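Local coordinates for protein paraflagellar rod component (PDB 2Q0X) that is of unknown function but adopts the alpha/beta-hydrolase fold and is probably a component of the paraflagellar rod, at residues E74-G78 and D90-V94; S116-L121 and I185-R191; F123-E127 and R218-I223; P147-T153 and C208-E212; P226-A232 and R259-F265. The contacts are given in a common frame with arbitrary orientation. Residues are numbered along the deposited sequence.

Contact 1 of 5, residues E74-G78 and D90-V94; sequences EVPSG and DAEDV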
# COMPACT_ATOMS: atom_id res chain seq x y z
N GLU A 74 -5.29 -4.15 2.50
CA GLU A 74 -5.19 -2.94 1.69
C GLU A 74 -5.81 -3.18 0.33
O GLU A 74 -5.42 -4.10 -0.38
CB GLU A 74 -3.74 -2.46 1.59
CG GLU A 74 -3.30 -1.76 2.87
CD GLU A 74 -1.80 -1.44 2.90
OE1 GLU A 74 -1.41 -0.60 3.78
OE2 GLU A 74 -1.04 -2.03 2.06
N VAL A 75 -6.78 -2.34 -0.02
CA VAL A 75 -7.41 -2.33 -1.35
C VAL A 75 -6.34 -2.28 -2.43
O VAL A 75 -5.54 -1.37 -2.44
CB VAL A 75 -8.33 -1.09 -1.54
CG1 VAL A 75 -9.07 -1.17 -2.85
CG2 VAL A 75 -9.31 -0.99 -0.47
N PRO A 76 -6.33 -3.27 -3.36
CA PRO A 76 -5.31 -3.34 -4.43
C PRO A 76 -5.22 -2.08 -5.31
O PRO A 76 -4.13 -1.71 -5.75
CB PRO A 76 -5.77 -4.52 -5.27
CG PRO A 76 -6.62 -5.34 -4.37
CD PRO A 76 -7.27 -4.41 -3.42
N SER A 77 -6.37 -1.47 -5.58
CA SER A 77 -6.46 -0.25 -6.36
C SER A 77 -5.89 0.97 -5.62
O SER A 77 -5.78 2.03 -6.21
CB SER A 77 -7.91 0.03 -6.75
OG SER A 77 -8.69 0.27 -5.60
N GLY A 78 -5.56 0.81 -4.35
CA GLY A 78 -4.84 1.83 -3.61
C GLY A 78 -3.37 1.92 -4.03
O GLY A 78 -2.71 2.88 -3.72
N ASP A 90 -11.76 -5.00 -7.42
CA ASP A 90 -11.38 -4.85 -6.01
C ASP A 90 -12.27 -5.73 -5.11
O ASP A 90 -11.76 -6.45 -4.26
CB ASP A 90 -11.54 -3.39 -5.54
CG ASP A 90 -10.27 -2.55 -5.69
OD1 ASP A 90 -9.16 -3.05 -5.96
OD2 ASP A 90 -10.40 -1.31 -5.50
N ALA A 91 -13.59 -5.63 -5.31
CA ALA A 91 -14.60 -6.43 -4.61
C ALA A 91 -14.33 -7.92 -4.73
O ALA A 91 -14.34 -8.64 -3.74
CB ALA A 91 -16.00 -6.14 -5.17
N GLU A 92 -14.08 -8.35 -5.96
CA GLU A 92 -13.72 -9.72 -6.25
C GLU A 92 -12.48 -10.19 -5.49
O GLU A 92 -12.48 -11.27 -4.92
CB GLU A 92 -13.52 -9.90 -7.76
CG GLU A 92 -13.23 -11.33 -8.15
CD GLU A 92 -13.34 -11.58 -9.63
OE1 GLU A 92 -12.95 -10.68 -10.42
OE2 GLU A 92 -13.81 -12.69 -9.99
N ASP A 93 -11.42 -9.38 -5.49
CA ASP A 93 -10.23 -9.65 -4.68
C ASP A 93 -10.55 -9.78 -3.20
O ASP A 93 -10.05 -10.68 -2.53
CB ASP A 93 -9.18 -8.54 -4.86
CG ASP A 93 -8.66 -8.46 -6.27
OD1 ASP A 93 -8.74 -9.45 -6.99
OD2 ASP A 93 -8.18 -7.38 -6.64
N VAL A 94 -11.38 -8.89 -2.68
CA VAL A 94 -11.86 -8.99 -1.29
C VAL A 94 -12.66 -10.28 -1.03
O VAL A 94 -12.49 -10.91 0.03
CB VAL A 94 -12.62 -7.73 -0.85
CG1 VAL A 94 -13.12 -7.88 0.60
CG2 VAL A 94 -11.68 -6.46 -0.95

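Contact 2 of 5, residues S116-L121 and I185-R191; sequences STGTQL and IPITPAR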
# COMPACT_ATOMS: atom_id res chain seq x y z
N SER A 116 -14.71 5.06 4.26
CA SER A 116 -14.41 5.87 3.07
C SER A 116 -14.94 5.23 1.76
O SER A 116 -16.05 4.70 1.73
CB SER A 116 -12.90 6.16 3.01
OG SER A 116 -12.61 7.10 2.01
N THR A 117 -14.14 5.23 0.68
CA THR A 117 -14.56 4.58 -0.58
C THR A 117 -14.51 3.03 -0.56
O THR A 117 -14.86 2.39 -1.57
CB THR A 117 -13.76 5.13 -1.77
OG1 THR A 117 -12.37 4.78 -1.65
CG2 THR A 117 -13.94 6.68 -1.91
N GLY A 118 -14.09 2.43 0.57
CA GLY A 118 -14.18 1.00 0.78
C GLY A 118 -15.61 0.50 0.77
O GLY A 118 -15.89 -0.64 0.40
N THR A 119 -16.53 1.38 1.16
CA THR A 119 -17.93 1.08 1.13
C THR A 119 -18.46 0.73 -0.26
O THR A 119 -19.42 -0.04 -0.38
CB THR A 119 -18.81 2.19 1.76
OG1 THR A 119 -18.77 3.34 0.94
CG2 THR A 119 -18.38 2.55 3.14
N GLN A 120 -17.86 1.32 -1.30
CA GLN A 120 -18.18 0.96 -2.68
C GLN A 120 -18.02 -0.53 -2.94
O GLN A 120 -18.79 -1.14 -3.71
CB GLN A 120 -17.24 1.68 -3.64
CG GLN A 120 -17.65 1.56 -5.12
CD GLN A 120 -16.79 2.37 -6.04
OE1 GLN A 120 -15.62 2.62 -5.76
NE2 GLN A 120 -17.36 2.77 -7.19
N LEU A 121 -16.97 -1.10 -2.35
CA LEU A 121 -16.67 -2.50 -2.52
C LEU A 121 -17.68 -3.37 -1.78
O LEU A 121 -18.01 -4.45 -2.24
CB LEU A 121 -15.25 -2.81 -2.05
CG LEU A 121 -14.12 -1.95 -2.66
CD1 LEU A 121 -12.77 -2.60 -2.36
CD2 LEU A 121 -14.31 -1.75 -4.16
N ILE A 185 -12.92 13.31 -1.89
CA ILE A 185 -12.08 12.27 -1.33
C ILE A 185 -11.16 11.77 -2.45
O ILE A 185 -11.59 11.69 -3.60
CB ILE A 185 -12.97 11.13 -0.77
CG1 ILE A 185 -13.76 11.63 0.45
CG2 ILE A 185 -12.14 9.89 -0.43
CD1 ILE A 185 -14.87 10.71 0.87
N PRO A 186 -9.87 11.47 -2.13
CA PRO A 186 -8.99 10.93 -3.17
C PRO A 186 -9.46 9.62 -3.80
O PRO A 186 -9.78 8.66 -3.09
CB PRO A 186 -7.65 10.76 -2.46
CG PRO A 186 -7.72 11.65 -1.28
CD PRO A 186 -9.15 11.66 -0.86
N ILE A 187 -9.51 9.59 -5.12
CA ILE A 187 -10.10 8.48 -5.86
C ILE A 187 -9.60 8.47 -7.31
O ILE A 187 -9.39 9.54 -7.91
CB ILE A 187 -11.66 8.57 -5.83
CG1 ILE A 187 -12.30 7.32 -6.45
CG2 ILE A 187 -12.15 9.84 -6.54
CD1 ILE A 187 -13.75 7.09 -6.02
N THR A 188 -9.38 7.28 -7.86
CA THR A 188 -8.93 7.17 -9.24
C THR A 188 -10.14 7.22 -10.17
O THR A 188 -11.22 6.79 -9.79
CB THR A 188 -8.09 5.89 -9.50
OG1 THR A 188 -8.85 4.72 -9.21
CG2 THR A 188 -6.82 5.89 -8.69
N PRO A 189 -9.97 7.79 -11.37
CA PRO A 189 -11.06 7.72 -12.36
C PRO A 189 -11.57 6.29 -12.59
O PRO A 189 -12.78 6.08 -12.70
CB PRO A 189 -10.43 8.30 -13.63
CG PRO A 189 -9.34 9.21 -13.14
CD PRO A 189 -8.82 8.57 -11.87
N ALA A 190 -10.66 5.32 -12.61
CA ALA A 190 -11.02 3.92 -12.82
C ALA A 190 -11.97 3.41 -11.75
O ALA A 190 -12.81 2.58 -12.02
CB ALA A 190 -9.79 3.04 -12.90
N ARG A 191 -11.82 3.88 -10.51
CA ARG A 191 -12.75 3.48 -9.45
C ARG A 191 -14.14 4.12 -9.63
O ARG A 191 -15.15 3.49 -9.35
CB ARG A 191 -12.16 3.77 -8.06
CG ARG A 191 -11.17 2.70 -7.60
CD ARG A 191 -11.89 1.39 -7.20
NE ARG A 191 -12.85 1.58 -6.10
CZ ARG A 191 -12.54 1.59 -4.80
NH1 ARG A 191 -11.29 1.42 -4.38
NH2 ARG A 191 -13.49 1.80 -3.90
O HOH W 1 -10.57 6.14 -3.13
O HOH W 2 -11.43 2.11 -1.74

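Contact 3 of 5, residues F123-E127 and R218-I223; sequences FELLE and RSVGVI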
# COMPACT_ATOMS: atom_id res chain seq x y z
N PHE A 123 -20.93 -2.86 -1.19
CA PHE A 123 -22.22 -2.99 -1.86
C PHE A 123 -22.13 -3.96 -3.03
O PHE A 123 -23.02 -4.81 -3.21
CB PHE A 123 -22.77 -1.63 -2.32
CG PHE A 123 -23.25 -0.75 -1.19
CD1 PHE A 123 -24.39 -1.08 -0.48
CD2 PHE A 123 -22.54 0.39 -0.81
CE1 PHE A 123 -24.84 -0.29 0.57
CE2 PHE A 123 -22.97 1.18 0.24
CZ PHE A 123 -24.13 0.85 0.93
N GLU A 124 -21.03 -3.86 -3.78
CA GLU A 124 -20.70 -4.77 -4.86
C GLU A 124 -20.50 -6.21 -4.37
O GLU A 124 -21.03 -7.16 -4.96
CB GLU A 124 -19.44 -4.26 -5.56
CG GLU A 124 -19.05 -5.02 -6.79
CD GLU A 124 -20.09 -4.96 -7.89
OE1 GLU A 124 -20.82 -3.93 -8.01
OE2 GLU A 124 -20.16 -5.95 -8.64
N LEU A 125 -19.76 -6.36 -3.27
CA LEU A 125 -19.57 -7.66 -2.62
C LEU A 125 -20.89 -8.29 -2.25
O LEU A 125 -21.15 -9.41 -2.62
CB LEU A 125 -18.71 -7.55 -1.35
CG LEU A 125 -17.22 -7.90 -1.45
CD1 LEU A 125 -16.50 -7.68 -0.11
CD2 LEU A 125 -17.07 -9.31 -1.89
N LEU A 126 -21.70 -7.57 -1.48
CA LEU A 126 -22.95 -8.07 -0.93
C LEU A 126 -23.97 -8.54 -1.99
O LEU A 126 -24.78 -9.42 -1.71
CB LEU A 126 -23.59 -7.04 0.00
CG LEU A 126 -23.14 -7.15 1.47
CD1 LEU A 126 -21.66 -7.24 1.60
CD2 LEU A 126 -23.62 -5.97 2.24
N GLU A 127 -23.92 -7.97 -3.19
CA GLU A 127 -24.78 -8.42 -4.27
C GLU A 127 -24.20 -9.61 -5.04
O GLU A 127 -24.96 -10.40 -5.58
CB GLU A 127 -25.18 -7.27 -5.20
CG GLU A 127 -24.09 -6.68 -6.10
CD GLU A 127 -24.67 -5.73 -7.18
OE1 GLU A 127 -24.12 -5.70 -8.33
OE2 GLU A 127 -25.67 -5.02 -6.87
N ARG A 218 -30.59 -0.70 -4.87
CA ARG A 218 -29.29 -1.09 -5.39
C ARG A 218 -28.16 -0.99 -4.37
O ARG A 218 -27.12 -1.62 -4.55
CB ARG A 218 -28.96 -0.24 -6.61
CG ARG A 218 -29.86 -0.52 -7.83
CD ARG A 218 -29.71 0.57 -8.88
NE ARG A 218 -30.84 1.52 -8.91
CZ ARG A 218 -30.93 2.57 -9.74
NH1 ARG A 218 -29.95 2.82 -10.61
NH2 ARG A 218 -31.99 3.38 -9.70
N SER A 219 -28.35 -0.19 -3.32
CA SER A 219 -27.36 0.01 -2.27
C SER A 219 -27.77 -0.74 -0.99
O SER A 219 -27.49 -1.93 -0.88
CB SER A 219 -27.12 1.52 -2.01
OG SER A 219 -28.25 2.19 -1.48
N VAL A 220 -28.44 -0.09 -0.05
CA VAL A 220 -28.83 -0.75 1.21
C VAL A 220 -29.79 -1.96 1.01
O VAL A 220 -29.82 -2.89 1.83
CB VAL A 220 -29.37 0.25 2.26
CG1 VAL A 220 -28.25 1.24 2.67
CG2 VAL A 220 -30.62 1.00 1.75
N GLY A 221 -30.55 -1.94 -0.08
CA GLY A 221 -31.43 -3.06 -0.43
C GLY A 221 -30.73 -4.40 -0.63
O GLY A 221 -31.34 -5.43 -0.37
N VAL A 222 -29.46 -4.40 -1.07
CA VAL A 222 -28.70 -5.64 -1.25
C VAL A 222 -28.17 -6.22 0.06
O VAL A 222 -27.72 -7.35 0.08
CB VAL A 222 -27.52 -5.48 -2.24
CG1 VAL A 222 -28.01 -4.93 -3.61
CG2 VAL A 222 -26.38 -4.62 -1.63
N ILE A 223 -28.19 -5.44 1.13
CA ILE A 223 -27.67 -5.85 2.43
C ILE A 223 -28.79 -6.57 3.16
O ILE A 223 -29.82 -5.98 3.49
CB ILE A 223 -27.21 -4.60 3.27
CG1 ILE A 223 -26.11 -3.82 2.53
CG2 ILE A 223 -26.69 -5.00 4.64
CD1 ILE A 223 -25.56 -2.67 3.34
O HOH W 3 -24.82 -2.88 -5.24

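Contact 4 of 5, residues P147-T153 and C208-E212; sequences PENPLFT and CIRKE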
# COMPACT_ATOMS: atom_id res chain seq x y z
N PRO A 147 -26.17 17.65 0.15
CA PRO A 147 -26.35 17.19 -1.24
C PRO A 147 -26.32 18.30 -2.30
O PRO A 147 -26.00 18.03 -3.46
CB PRO A 147 -27.72 16.52 -1.22
CG PRO A 147 -27.94 16.14 0.18
CD PRO A 147 -27.28 17.19 1.01
N GLU A 148 -26.65 19.52 -1.88
CA GLU A 148 -26.63 20.68 -2.77
C GLU A 148 -25.24 21.28 -2.94
O GLU A 148 -25.09 22.27 -3.65
CB GLU A 148 -27.64 21.74 -2.29
CG GLU A 148 -29.08 21.23 -2.22
CD GLU A 148 -29.53 20.51 -3.49
OE1 GLU A 148 -29.28 21.05 -4.60
OE2 GLU A 148 -30.14 19.41 -3.39
N ASN A 149 -24.25 20.69 -2.28
CA ASN A 149 -22.84 20.90 -2.60
C ASN A 149 -22.62 20.73 -4.12
O ASN A 149 -23.14 19.80 -4.70
CB ASN A 149 -22.01 19.89 -1.82
CG ASN A 149 -20.53 20.12 -1.93
OD1 ASN A 149 -19.91 19.83 -2.96
ND2 ASN A 149 -19.93 20.58 -0.83
N PRO A 150 -21.85 21.63 -4.76
CA PRO A 150 -21.75 21.58 -6.23
C PRO A 150 -21.21 20.25 -6.81
O PRO A 150 -21.40 19.98 -8.00
CB PRO A 150 -20.81 22.75 -6.56
CG PRO A 150 -20.06 23.01 -5.30
CD PRO A 150 -21.02 22.71 -4.19
N LEU A 151 -20.55 19.43 -5.99
CA LEU A 151 -20.14 18.09 -6.40
C LEU A 151 -21.31 17.12 -6.56
O LEU A 151 -21.26 16.24 -7.41
CB LEU A 151 -19.15 17.51 -5.40
CG LEU A 151 -17.75 18.10 -5.40
CD1 LEU A 151 -16.91 17.42 -4.33
CD2 LEU A 151 -17.09 17.98 -6.79
N PHE A 152 -22.37 17.29 -5.75
CA PHE A 152 -23.46 16.30 -5.68
C PHE A 152 -24.82 16.81 -6.16
O PHE A 152 -25.80 16.09 -6.12
CB PHE A 152 -23.54 15.73 -4.26
CG PHE A 152 -22.30 15.02 -3.85
CD1 PHE A 152 -21.96 13.81 -4.44
CD2 PHE A 152 -21.44 15.58 -2.91
CE1 PHE A 152 -20.83 13.15 -4.10
CE2 PHE A 152 -20.27 14.93 -2.57
CZ PHE A 152 -19.96 13.71 -3.17
N THR A 153 -24.88 18.04 -6.65
CA THR A 153 -26.03 18.49 -7.42
C THR A 153 -26.13 17.63 -8.70
O THR A 153 -25.12 17.10 -9.16
CB THR A 153 -25.89 19.96 -7.85
OG1 THR A 153 -24.75 20.11 -8.70
CG2 THR A 153 -25.77 20.89 -6.64
N CYS A 208 -31.54 9.37 0.09
CA CYS A 208 -32.50 9.49 1.19
C CYS A 208 -33.05 10.91 1.28
O CYS A 208 -34.25 11.09 1.39
CB CYS A 208 -31.89 9.11 2.54
SG CYS A 208 -31.83 7.36 2.90
N ILE A 209 -32.17 11.91 1.27
CA ILE A 209 -32.60 13.33 1.30
C ILE A 209 -33.45 13.69 0.06
O ILE A 209 -34.39 14.49 0.15
CB ILE A 209 -31.39 14.30 1.39
CG1 ILE A 209 -30.51 14.02 2.63
CG2 ILE A 209 -31.84 15.78 1.36
CD1 ILE A 209 -31.26 14.01 3.95
N ARG A 210 -33.12 13.10 -1.09
CA ARG A 210 -33.85 13.36 -2.34
C ARG A 210 -34.98 12.35 -2.66
O ARG A 210 -35.53 12.37 -3.77
CB ARG A 210 -32.86 13.38 -3.50
CG ARG A 210 -32.12 14.69 -3.62
CD ARG A 210 -30.85 14.50 -4.39
NE ARG A 210 -30.20 15.78 -4.64
CZ ARG A 210 -28.89 15.97 -4.78
NH1 ARG A 210 -28.04 14.95 -4.70
NH2 ARG A 210 -28.43 17.20 -4.99
N LYS A 211 -35.31 11.48 -1.71
CA LYS A 211 -36.37 10.47 -1.85
C LYS A 211 -36.24 9.63 -3.12
O LYS A 211 -37.25 9.22 -3.72
CB LYS A 211 -37.75 11.13 -1.74
CG LYS A 211 -38.22 11.37 -0.27
CD LYS A 211 -38.25 12.84 0.19
CE LYS A 211 -39.58 13.51 -0.06
NZ LYS A 211 -39.97 14.52 1.00
N GLU A 212 -35.00 9.37 -3.54
CA GLU A 212 -34.71 8.54 -4.70
C GLU A 212 -34.64 7.10 -4.25
O GLU A 212 -33.57 6.53 -4.13
CB GLU A 212 -33.40 8.94 -5.36
CG GLU A 212 -33.43 10.29 -6.05
CD GLU A 212 -32.05 10.94 -6.16
OE1 GLU A 212 -31.05 10.39 -5.62
OE2 GLU A 212 -31.97 12.02 -6.78

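Contact 5 of 5, residues P226-A232 and R259-F265; sequences PLLLMLA and RVTVSYF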
# COMPACT_ATOMS: atom_id res chain seq x y z
N PRO A 226 -27.81 -7.57 9.45
CA PRO A 226 -27.78 -6.34 10.22
C PRO A 226 -26.67 -5.34 9.81
O PRO A 226 -25.54 -5.73 9.48
CB PRO A 226 -27.62 -6.84 11.66
CG PRO A 226 -28.17 -8.23 11.65
CD PRO A 226 -27.74 -8.76 10.32
N LEU A 227 -27.05 -4.07 9.83
CA LEU A 227 -26.25 -3.00 9.29
C LEU A 227 -26.08 -1.91 10.35
O LEU A 227 -27.06 -1.52 10.99
CB LEU A 227 -26.95 -2.45 8.05
CG LEU A 227 -26.37 -1.18 7.43
CD1 LEU A 227 -24.99 -1.47 6.96
CD2 LEU A 227 -27.30 -0.73 6.29
N LEU A 228 -24.83 -1.49 10.59
CA LEU A 228 -24.54 -0.28 11.34
C LEU A 228 -24.01 0.73 10.34
O LEU A 228 -23.02 0.48 9.68
CB LEU A 228 -23.51 -0.54 12.45
CG LEU A 228 -22.96 0.65 13.26
CD1 LEU A 228 -24.08 1.37 14.05
CD2 LEU A 228 -21.81 0.21 14.23
N LEU A 229 -24.71 1.84 10.20
CA LEU A 229 -24.24 3.01 9.48
C LEU A 229 -23.66 4.01 10.47
O LEU A 229 -24.33 4.43 11.42
CB LEU A 229 -25.39 3.67 8.69
CG LEU A 229 -25.90 2.90 7.47
CD1 LEU A 229 -26.90 3.76 6.76
CD2 LEU A 229 -24.75 2.50 6.53
N MET A 230 -22.40 4.39 10.23
CA MET A 230 -21.69 5.34 11.07
C MET A 230 -21.47 6.60 10.27
O MET A 230 -20.69 6.61 9.34
CB MET A 230 -20.36 4.76 11.53
CG MET A 230 -20.49 3.43 12.27
SD MET A 230 -18.88 2.71 12.62
CE MET A 230 -18.35 3.78 13.97
N LEU A 231 -22.19 7.65 10.64
CA LEU A 231 -22.19 8.90 9.90
C LEU A 231 -21.47 10.01 10.68
O LEU A 231 -21.65 10.15 11.89
CB LEU A 231 -23.63 9.30 9.58
CG LEU A 231 -24.41 8.26 8.77
CD1 LEU A 231 -25.86 8.62 8.63
CD2 LEU A 231 -23.73 8.09 7.39
N ALA A 232 -20.64 10.75 9.95
CA ALA A 232 -19.95 11.93 10.45
C ALA A 232 -20.09 13.05 9.41
O ALA A 232 -20.42 12.80 8.26
CB ALA A 232 -18.49 11.62 10.68
N ARG A 259 -32.81 -4.92 10.63
CA ARG A 259 -31.95 -4.63 11.77
C ARG A 259 -30.84 -3.67 11.37
O ARG A 259 -29.69 -4.04 11.20
CB ARG A 259 -31.46 -5.92 12.40
CG ARG A 259 -32.65 -6.77 12.86
CD ARG A 259 -32.32 -7.79 13.91
NE ARG A 259 -31.56 -7.22 15.02
CZ ARG A 259 -32.07 -6.47 16.00
NH1 ARG A 259 -33.37 -6.21 16.06
NH2 ARG A 259 -31.26 -6.01 16.95
N VAL A 260 -31.23 -2.42 11.19
CA VAL A 260 -30.31 -1.39 10.78
C VAL A 260 -30.23 -0.33 11.89
O VAL A 260 -31.24 0.05 12.47
CB VAL A 260 -30.64 -0.79 9.37
CG1 VAL A 260 -32.05 -0.42 9.25
CG2 VAL A 260 -29.75 0.44 9.08
N THR A 261 -29.01 0.07 12.21
CA THR A 261 -28.73 1.11 13.20
C THR A 261 -28.04 2.25 12.47
O THR A 261 -27.12 2.00 11.70
CB THR A 261 -27.82 0.59 14.32
OG1 THR A 261 -28.47 -0.50 14.99
CG2 THR A 261 -27.47 1.70 15.32
N VAL A 262 -28.50 3.47 12.70
CA VAL A 262 -27.89 4.65 12.09
C VAL A 262 -27.41 5.55 13.22
O VAL A 262 -28.21 6.06 14.00
CB VAL A 262 -28.87 5.42 11.17
CG1 VAL A 262 -28.17 6.62 10.56
CG2 VAL A 262 -29.43 4.48 10.07
N SER A 263 -26.08 5.69 13.33
CA SER A 263 -25.49 6.48 14.42
C SER A 263 -24.62 7.60 13.85
O SER A 263 -23.97 7.44 12.79
CB SER A 263 -24.63 5.61 15.35
OG SER A 263 -25.41 4.67 16.06
N TYR A 264 -24.62 8.71 14.57
CA TYR A 264 -23.83 9.88 14.25
C TYR A 264 -22.63 10.01 15.21
O TYR A 264 -22.74 9.73 16.41
CB TYR A 264 -24.74 11.12 14.30
CG TYR A 264 -25.72 11.13 13.14
CD1 TYR A 264 -26.96 10.50 13.24
CD2 TYR A 264 -25.37 11.73 11.94
CE1 TYR A 264 -27.85 10.50 12.15
CE2 TYR A 264 -26.25 11.73 10.85
CZ TYR A 264 -27.49 11.12 10.97
OH TYR A 264 -28.33 11.12 9.88
N PHE A 265 -21.48 10.39 14.65
CA PHE A 265 -20.23 10.46 15.40
C PHE A 265 -19.61 11.85 15.32
O PHE A 265 -19.67 12.51 14.28
CB PHE A 265 -19.27 9.37 14.90
CG PHE A 265 -19.83 8.00 15.10
CD1 PHE A 265 -20.78 7.49 14.23
CD2 PHE A 265 -19.48 7.25 16.22
CE1 PHE A 265 -21.35 6.25 14.44
CE2 PHE A 265 -20.04 6.01 16.43
CZ PHE A 265 -20.98 5.51 15.54

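Contact 1 of 5, residues E74-G78 and D90-V94
Glu-74 opens the loop that follows strand 69-73. Its OE1 is hydrogen-bonded to Leu-51 N, and its side chain also packs on Pro-29 of the second subunit. Val-75 comes next and lies beside the helix, with CG1 3.0 Å from Asp-90 OD2. Its carbonyl O accepts a bond from Gly-78 N at 2.9 Å, which closes the short 3-10 turn 76-78. Pro-76 points at the helix. Its CD is 3.4 Å from Asp-90 OD1 and its CG is 3.4 Å from Asp-93 OD2. The latter oxygen is hydrogen-bonded to Gln-85 NE2. In this alpha/beta-hydrolase fold the loop leads from strand 69-73 to helix 87-104, and here it folds back on that helix, one turn of which carries both aspartates. Ser-77 makes the polar link. The Asp-90 carboxylate accepts from it twice: Ser-77 N to Asp-90 OD1 at 3.2 Å, and Ser-77 OG to Asp-90 OD2 at a very short 2.3 Å. Asp-90 thus holds both the backbone and the hydroxyl of the turn, and its charge is met by a salt bridge to Arg-191. Gly-78 ends the segment with backbone hydrogen bonds to the second subunit.

Contact 2 of 5, residues S116-L121 and I185-R191
The backbone at Ser-116 is strained, with phi 57° and psi -136°, where strand 110-115 turns sharply towards helix 119-128. Segment 185-191 runs alongside as an extended stretch and then enters helix 189-193. CA atoms stay well apart, at 8.1 Å for Ser-116 and Ile-185 and 7.9 Å for Thr-117 and Ile-187, so side chains bridge the gap. Thr-188 is the N-cap of the helix, its OG1 accepting weakly from Arg-191 N at 3.3 Å. The sharp strand-turn-helix is the nucleophile elbow of the alpha/beta-hydrolase fold. Ser-116 holds the place of the nucleophile in active relatives, but no catalytic role is established here. Its OG lies 3.7 Å from Ile-185 CG2. Thr-117 CG2 packs on Ile-185 CG2 at 4.0 Å and on Ile-187 CD1 at 4.1 Å. Water 1 links Thr-117 OG1 to Pro-186 O, and water 2 links it to Arg-191 NH1. NH1 also forms a salt bridge with Asp-90. Gln-120 and Arg-191 pair reciprocally. Gln-120 OE1 accepts from Arg-191 NE at 3.0 Å and NH2 at 2.9 Å, while Gln-120 NE2 donates to Arg-191 O at 3.2 Å. Leu-121 CD2 covers one guanidinium face.

Contact 3 of 5, residues F123-E127 and R218-I223
Phe-123 lays one ring face against Ser-219, whose CB sits 4.2 Å from the ring centroid of Phe-123 in a CH-pi contact. The ring projects from helix 119-128, which follows the nucleophile elbow of the alpha/beta-hydrolase fold. The partner segment is the connection from helix 213-218 to strand 227-232, and it makes a 3-10 turn at 220-222. The contact is mainly apolar. Phe-123 CE1 also meets Ile-223 CD1 at 3.7 Å, and Val-222 CG2 lies at the ring edge, 4.2 Å from Phe-123 CD1. Val-222 points at the helix and fits between three of its residues. Its CG2 is 4.0 Å from Leu-126 CB, and its CG1 is 4.0 Å from Glu-127 CB. Glu-124 and Leu-125 face the other way, onto helix 87-104. At the polar margin, water 3 lies 2.8 Å from Glu-127 OE2 and 2.7 Å from Arg-218 O. Deeper in, Leu-126 also touches Val-138 of the central sheet, and its CD2 is only 3.3 Å from Ile-223 CG1.

Contact 4 of 5, residues P147-T153 and C208-E212
Hydrogen bonds from Arg-210 dominate this contact. Its NH1 donates to Phe-152 O at 2.9 Å. Its NH2 makes weaker bonds to Phe-152 O at 3.1 Å and to Pro-147 O at 3.0 Å. One guanidinium group therefore ties together two carbonyls five residues apart in the loop. A salt bridge adds charge pairing: Glu-148 OE2 lies 3.2 Å from Arg-210 NH2. The loop has internal order too. Asn-149 OD1 accepts from Leu-151 N at 3.1 Å in an Asx turn, and Thr-153 is the N-cap of helix 154-170. Both segments belong to the part of the chain between sheet strands 135-143 and 227-232, which is where alpha/beta hydrolases often carry their cap insertion. Arg-210 is the first residue to leave helix 200-209. The helix ends in a Schellman motif with Lys-211 at C-prime. Apolar packing is limited to Pro-147. Its CG is 4.1 Å from Ile-209 CB, and its CB covers one face of the guanidinium, 3.8 Å from Arg-210 CZ.

Contact 5 of 5, residues P226-A232 and R259-F265
Leu-231 is the most covered residue of the contact. Its CD1 touches Val-262 CG1 at 3.6 Å and Tyr-264 CZ at 3.8 Å. On the same face of the sheet, Leu-229 CD1 is 4.2 Å from Val-262 CG2, and Leu-227 CD2 is 3.9 Å from Val-260 CG2. Helices 241-254 and 200-209 cover this face. The other face carries Leu-228, Met-230, Thr-261 and Ser-263. Here Leu-228 CD1 meets Thr-261 CG2 at 3.6 Å. Met-230 CE makes a CH-pi contact over the Phe-265 ring face, 3.9 Å from its centroid, and Met-230 SD, 5.1 Å from that centroid, adds a Met-aromatic contact. Helix 280-299 packs on this pair. Between the two faces runs the backbone ladder. Bonds alternate in direction: Leu-227 N to Arg-259 O at 3.0 Å, Thr-261 N to Leu-227 O at 2.8 Å, Leu-229 N to Thr-261 O at 2.8 Å, and Ser-263 N to Leu-229 O at 2.9 Å. Leu-231 N to Ser-263 O and Phe-265 N to Leu-231 O, both 2.8 Å, complete it. At the polar end, Arg-259 forms a salt bridge with Glu-294 and a cation-pi contact with Phe-297. The two parallel strands and helix 241-254 between them make a beta-alpha-beta unit, with strand 260-264 at the edge of the alpha/beta-hydrolase sheet in this chain.

Contacts 1 and 2 join through Arg-191: its NH1 is 3.1 Å from Asp-90 OD2 in a salt bridge and 3.1 Å from Ser-77 OG. Their centres are 10 Å apart. Contacts 2 and 3 share helix 119-128, which runs on from the nucleophile elbow, and their centres are 16 Å apart. Contact 3 also meets contact 1, where Leu-125 CD2 is 3.4 Å from Ala-91 O, and contact 5, where Val-220 CG1 is 4.2 Å from Leu-227 CD2. Contact 4 is more peripheral, with its nearest atoms about 6 Å from those of contact 2. No active site is established, but contact 2 contains the place where one would be expected.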